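Local coordinates for protein glyoxalase-related enzyme, AraC type (Clostridium phytofermentans, PDB 3BT3) that is of unknown function but belongs to the glyoxalase-related VOC superfamily and is probably part of an AraC-type transcription regulator, at residues 36-49 with 59-71. Residues are numbered along the deposited sequence; the frame is centred on the assembly and turned at random.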
# COMPACT_ATOMS: atom_id res chain seq x y z
N VAL A 36 3.59 -16.01 3.73
CA VAL A 36 4.54 -16.04 2.63
C VAL A 36 4.36 -17.29 1.75
O VAL A 36 4.50 -17.22 0.53
CB VAL A 36 5.99 -16.00 3.17
CG1 VAL A 36 6.97 -16.44 2.11
CG2 VAL A 36 6.32 -14.61 3.64
N LYS A 37 4.05 -18.42 2.37
CA LYS A 37 3.86 -19.66 1.63
C LYS A 37 2.61 -19.54 0.76
O LYS A 37 2.56 -20.06 -0.35
CB LYS A 37 3.72 -20.86 2.58
CG LYS A 37 5.06 -21.42 3.02
CD LYS A 37 4.90 -22.46 4.13
CE LYS A 37 6.21 -23.22 4.40
NZ LYS A 37 7.35 -22.32 4.79
N TRP A 38 1.62 -18.82 1.28
CA TRP A 38 0.39 -18.63 0.55
C TRP A 38 0.66 -17.77 -0.69
O TRP A 38 0.27 -18.14 -1.81
CB TRP A 38 -0.65 -17.96 1.45
CG TRP A 38 -1.96 -17.81 0.78
CD1 TRP A 38 -2.95 -18.74 0.67
CD2 TRP A 38 -2.42 -16.66 0.06
NE1 TRP A 38 -4.00 -18.25 -0.07
CE2 TRP A 38 -3.69 -16.97 -0.46
CE3 TRP A 38 -1.87 -15.40 -0.20
CZ2 TRP A 38 -4.43 -16.07 -1.24
CZ3 TRP A 38 -2.61 -14.49 -0.96
CH2 TRP A 38 -3.87 -14.84 -1.47
N PHE A 39 1.34 -16.65 -0.49
CA PHE A 39 1.65 -15.77 -1.61
C PHE A 39 2.45 -16.52 -2.66
O PHE A 39 2.34 -16.23 -3.85
CB PHE A 39 2.45 -14.55 -1.15
CG PHE A 39 1.60 -13.38 -0.77
CD1 PHE A 39 1.15 -13.21 0.53
CD2 PHE A 39 1.25 -12.43 -1.73
CE1 PHE A 39 0.36 -12.13 0.87
CE2 PHE A 39 0.46 -11.34 -1.40
CZ PHE A 39 0.02 -11.19 -0.10
N GLU A 40 3.25 -17.49 -2.23
CA GLU A 40 4.06 -18.28 -3.15
C GLU A 40 3.26 -19.37 -3.86
O GLU A 40 3.27 -19.47 -5.09
CB GLU A 40 5.25 -18.93 -2.40
CG GLU A 40 6.42 -17.98 -2.09
CD GLU A 40 7.50 -18.61 -1.20
OE1 GLU A 40 8.58 -17.99 -1.02
OE2 GLU A 40 7.28 -19.72 -0.66
N GLU A 41 2.54 -20.17 -3.08
CA GLU A 41 1.77 -21.28 -3.65
C GLU A 41 0.53 -20.92 -4.43
O GLU A 41 0.19 -21.60 -5.39
CB GLU A 41 1.39 -22.26 -2.54
CG GLU A 41 2.58 -22.93 -1.87
CD GLU A 41 2.16 -23.77 -0.68
OE1 GLU A 41 1.24 -24.60 -0.85
OE2 GLU A 41 2.75 -23.60 0.41
N ILE A 42 -0.17 -19.86 -4.03
CA ILE A 42 -1.39 -19.49 -4.71
C ILE A 42 -1.26 -18.40 -5.76
O ILE A 42 -1.80 -18.53 -6.85
CB ILE A 42 -2.47 -19.07 -3.70
CG1 ILE A 42 -2.62 -20.15 -2.62
CG2 ILE A 42 -3.77 -18.82 -4.42
CD1 ILE A 42 -2.71 -21.57 -3.15
N LEU A 43 -0.55 -17.32 -5.44
CA LEU A 43 -0.41 -16.24 -6.39
C LEU A 43 0.86 -16.32 -7.23
O LEU A 43 1.02 -15.56 -8.18
CB LEU A 43 -0.46 -14.89 -5.68
CG LEU A 43 -1.78 -14.49 -5.03
CD1 LEU A 43 -1.69 -13.03 -4.58
CD2 LEU A 43 -2.94 -14.67 -6.03
N GLY A 44 1.76 -17.23 -6.87
CA GLY A 44 2.99 -17.37 -7.62
C GLY A 44 3.99 -16.25 -7.36
O GLY A 44 4.83 -15.95 -8.21
N TRP A 45 3.90 -15.62 -6.20
CA TRP A 45 4.81 -14.54 -5.83
C TRP A 45 6.04 -15.10 -5.10
O TRP A 45 6.17 -16.30 -4.90
CB TRP A 45 4.10 -13.54 -4.91
CG TRP A 45 3.09 -12.68 -5.59
CD1 TRP A 45 2.30 -13.02 -6.66
CD2 TRP A 45 2.71 -11.36 -5.21
NE1 TRP A 45 1.45 -11.98 -6.95
CE2 TRP A 45 1.68 -10.95 -6.08
CE3 TRP A 45 3.14 -10.47 -4.21
CZ2 TRP A 45 1.06 -9.70 -5.98
CZ3 TRP A 45 2.53 -9.23 -4.11
CH2 TRP A 45 1.50 -8.86 -4.99
N SER A 46 6.95 -14.21 -4.71
CA SER A 46 8.15 -14.61 -4.00
C SER A 46 8.19 -13.87 -2.68
O SER A 46 7.58 -12.81 -2.53
CB SER A 46 9.40 -14.28 -4.82
OG SER A 46 9.50 -15.15 -5.93
N GLY A 47 8.90 -14.41 -1.71
CA GLY A 47 8.96 -13.75 -0.42
C GLY A 47 10.19 -14.08 0.38
O GLY A 47 10.93 -15.00 0.06
N ASP A 48 10.40 -13.32 1.44
CA ASP A 48 11.54 -13.54 2.30
C ASP A 48 11.30 -12.89 3.64
O ASP A 48 10.83 -11.76 3.73
CB ASP A 48 12.81 -12.99 1.65
CG ASP A 48 14.05 -13.24 2.49
OD1 ASP A 48 14.36 -12.42 3.37
OD2 ASP A 48 14.72 -14.28 2.27
N ILE A 49 11.61 -13.62 4.70
CA ILE A 49 11.44 -13.12 6.05
C ILE A 49 12.80 -12.61 6.51
O ILE A 49 13.77 -13.36 6.60
CB ILE A 49 10.92 -14.24 6.95
CG1 ILE A 49 9.49 -14.61 6.50
CG2 ILE A 49 10.97 -13.81 8.41
CD1 ILE A 49 8.89 -15.81 7.20
N ASP A 59 8.97 -11.11 12.21
CA ASP A 59 8.54 -9.79 12.69
C ASP A 59 8.43 -8.88 11.48
O ASP A 59 7.57 -8.02 11.40
CB ASP A 59 9.56 -9.17 13.65
CG ASP A 59 9.52 -9.77 15.03
OD1 ASP A 59 8.41 -9.97 15.57
OD2 ASP A 59 10.61 -10.03 15.59
N TYR A 60 9.34 -9.08 10.53
CA TYR A 60 9.37 -8.27 9.33
C TYR A 60 9.78 -9.08 8.12
O TYR A 60 10.65 -9.95 8.20
CB TYR A 60 10.33 -7.09 9.48
CG TYR A 60 10.36 -6.25 8.23
CD1 TYR A 60 9.26 -5.48 7.87
CD2 TYR A 60 11.45 -6.30 7.36
CE1 TYR A 60 9.24 -4.78 6.67
CE2 TYR A 60 11.44 -5.60 6.16
CZ TYR A 60 10.33 -4.85 5.82
OH TYR A 60 10.30 -4.15 4.65
N GLY A 61 9.16 -8.77 6.99
CA GLY A 61 9.47 -9.46 5.76
C GLY A 61 8.71 -8.82 4.62
O GLY A 61 8.15 -7.73 4.78
N CYS A 62 8.69 -9.47 3.47
CA CYS A 62 7.94 -8.92 2.36
C CYS A 62 7.71 -9.92 1.27
O CYS A 62 8.34 -10.98 1.24
CB CYS A 62 8.66 -7.69 1.81
SG CYS A 62 10.27 -8.05 1.14
N VAL A 63 6.76 -9.60 0.40
CA VAL A 63 6.43 -10.43 -0.74
C VAL A 63 6.34 -9.52 -1.96
O VAL A 63 5.94 -8.36 -1.86
CB VAL A 63 5.09 -11.19 -0.53
CG1 VAL A 63 5.26 -12.21 0.56
CG2 VAL A 63 3.97 -10.21 -0.16
N PHE A 64 6.72 -10.04 -3.11
CA PHE A 64 6.69 -9.28 -4.34
C PHE A 64 6.36 -10.20 -5.50
O PHE A 64 6.62 -11.42 -5.43
CB PHE A 64 8.04 -8.58 -4.57
CG PHE A 64 9.18 -9.23 -3.84
CD1 PHE A 64 9.70 -10.45 -4.25
CD2 PHE A 64 9.74 -8.61 -2.71
CE1 PHE A 64 10.74 -11.07 -3.56
CE2 PHE A 64 10.78 -9.22 -2.02
CZ PHE A 64 11.29 -10.45 -2.44
N ASP A 65 5.78 -9.63 -6.55
CA ASP A 65 5.38 -10.40 -7.72
C ASP A 65 6.54 -10.88 -8.59
O ASP A 65 6.42 -11.92 -9.24
CB ASP A 65 4.36 -9.62 -8.55
CG ASP A 65 4.85 -8.23 -8.92
OD1 ASP A 65 5.01 -7.37 -8.02
OD2 ASP A 65 5.09 -8.00 -10.13
N TYR A 66 7.65 -10.15 -8.61
CA TYR A 66 8.81 -10.55 -9.41
C TYR A 66 9.73 -11.52 -8.66
O TYR A 66 9.49 -11.84 -7.50
CB TYR A 66 9.60 -9.31 -9.86
CG TYR A 66 9.60 -8.16 -8.87
CD1 TYR A 66 10.65 -7.99 -7.96
CD2 TYR A 66 8.55 -7.24 -8.84
CE1 TYR A 66 10.64 -6.92 -7.04
CE2 TYR A 66 8.53 -6.18 -7.93
CZ TYR A 66 9.57 -6.03 -7.03
OH TYR A 66 9.52 -4.99 -6.13
N PRO A 67 10.78 -12.02 -9.34
CA PRO A 67 11.74 -12.96 -8.73
C PRO A 67 12.64 -12.28 -7.70
O PRO A 67 12.74 -11.06 -7.68
CB PRO A 67 12.54 -13.47 -9.93
CG PRO A 67 11.61 -13.28 -11.09
CD PRO A 67 11.02 -11.93 -10.79
N SER A 68 13.29 -13.09 -6.87
CA SER A 68 14.19 -12.57 -5.82
C SER A 68 15.33 -11.73 -6.39
O SER A 68 15.80 -10.80 -5.74
CB SER A 68 14.76 -13.73 -5.01
OG SER A 68 13.73 -14.49 -4.40
N GLU A 69 15.77 -12.08 -7.60
CA GLU A 69 16.85 -11.37 -8.28
C GLU A 69 16.62 -9.86 -8.25
O GLU A 69 17.57 -9.08 -8.14
CB GLU A 69 16.93 -11.86 -9.73
CG GLU A 69 15.60 -11.80 -10.47
CD GLU A 69 15.51 -12.80 -11.61
OE1 GLU A 69 15.70 -14.01 -11.36
OE2 GLU A 69 15.24 -12.38 -12.76
N VAL A 70 15.36 -9.45 -8.34
CA VAL A 70 15.00 -8.04 -8.29
C VAL A 70 14.38 -7.74 -6.93
O VAL A 70 13.32 -8.27 -6.58
CB VAL A 70 13.98 -7.68 -9.38
CG1 VAL A 70 13.84 -6.17 -9.49
CG2 VAL A 70 14.40 -8.29 -10.71
N ALA A 71 15.06 -6.89 -6.17
CA ALA A 71 14.67 -6.48 -4.82
C ALA A 71 16.01 -6.40 -4.13
O ALA A 71 16.28 -5.48 -3.35
CB ALA A 71 13.80 -7.55 -4.15
O HOH W 1 7.56 -14.53 -8.16
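The F39 ring is sandwiched between W38, whose CZ3 lies over the centre of one face, and V63, whose CG2 caps the other in a CH-pi contact 3.8 Å from the ring centroid and 9° off its normal. The indole of W45 is likewise covered on both sides: F39 CD2 and L43 CD1 lie over one face, while on the opposite face D65 CA sits 3.9 Å from the centroid of the five-membered ring. V63 CG2 also approaches W45 CE3 near the rim. With CG1 anti to its carbonyl carbon (chi1 -68°), V63 sends that methyl to V36 CG2, 4.0 Å away, linking helix 32-41 to the sheet. S46 O lies over one face of the F64 ring and A71 CB over the other. Between V63 on the helix-facing side and F64 on the other, S46 and D48 pair antiparallel with F64 and C62 through four backbone bonds; the straightest, S46 N to F64 O, measures 2.9 Å, with an N-H...O angle of 175°. Where the strands part, a water bridges G44 O, S46 OG and D65 O. This hairpin of the bleomycin-resistance-like domain therefore combines polar backbone pairing with an apolar helix-facing side, while W45 NE1 hydrogen-bonds to Y18 OH of the second subunit.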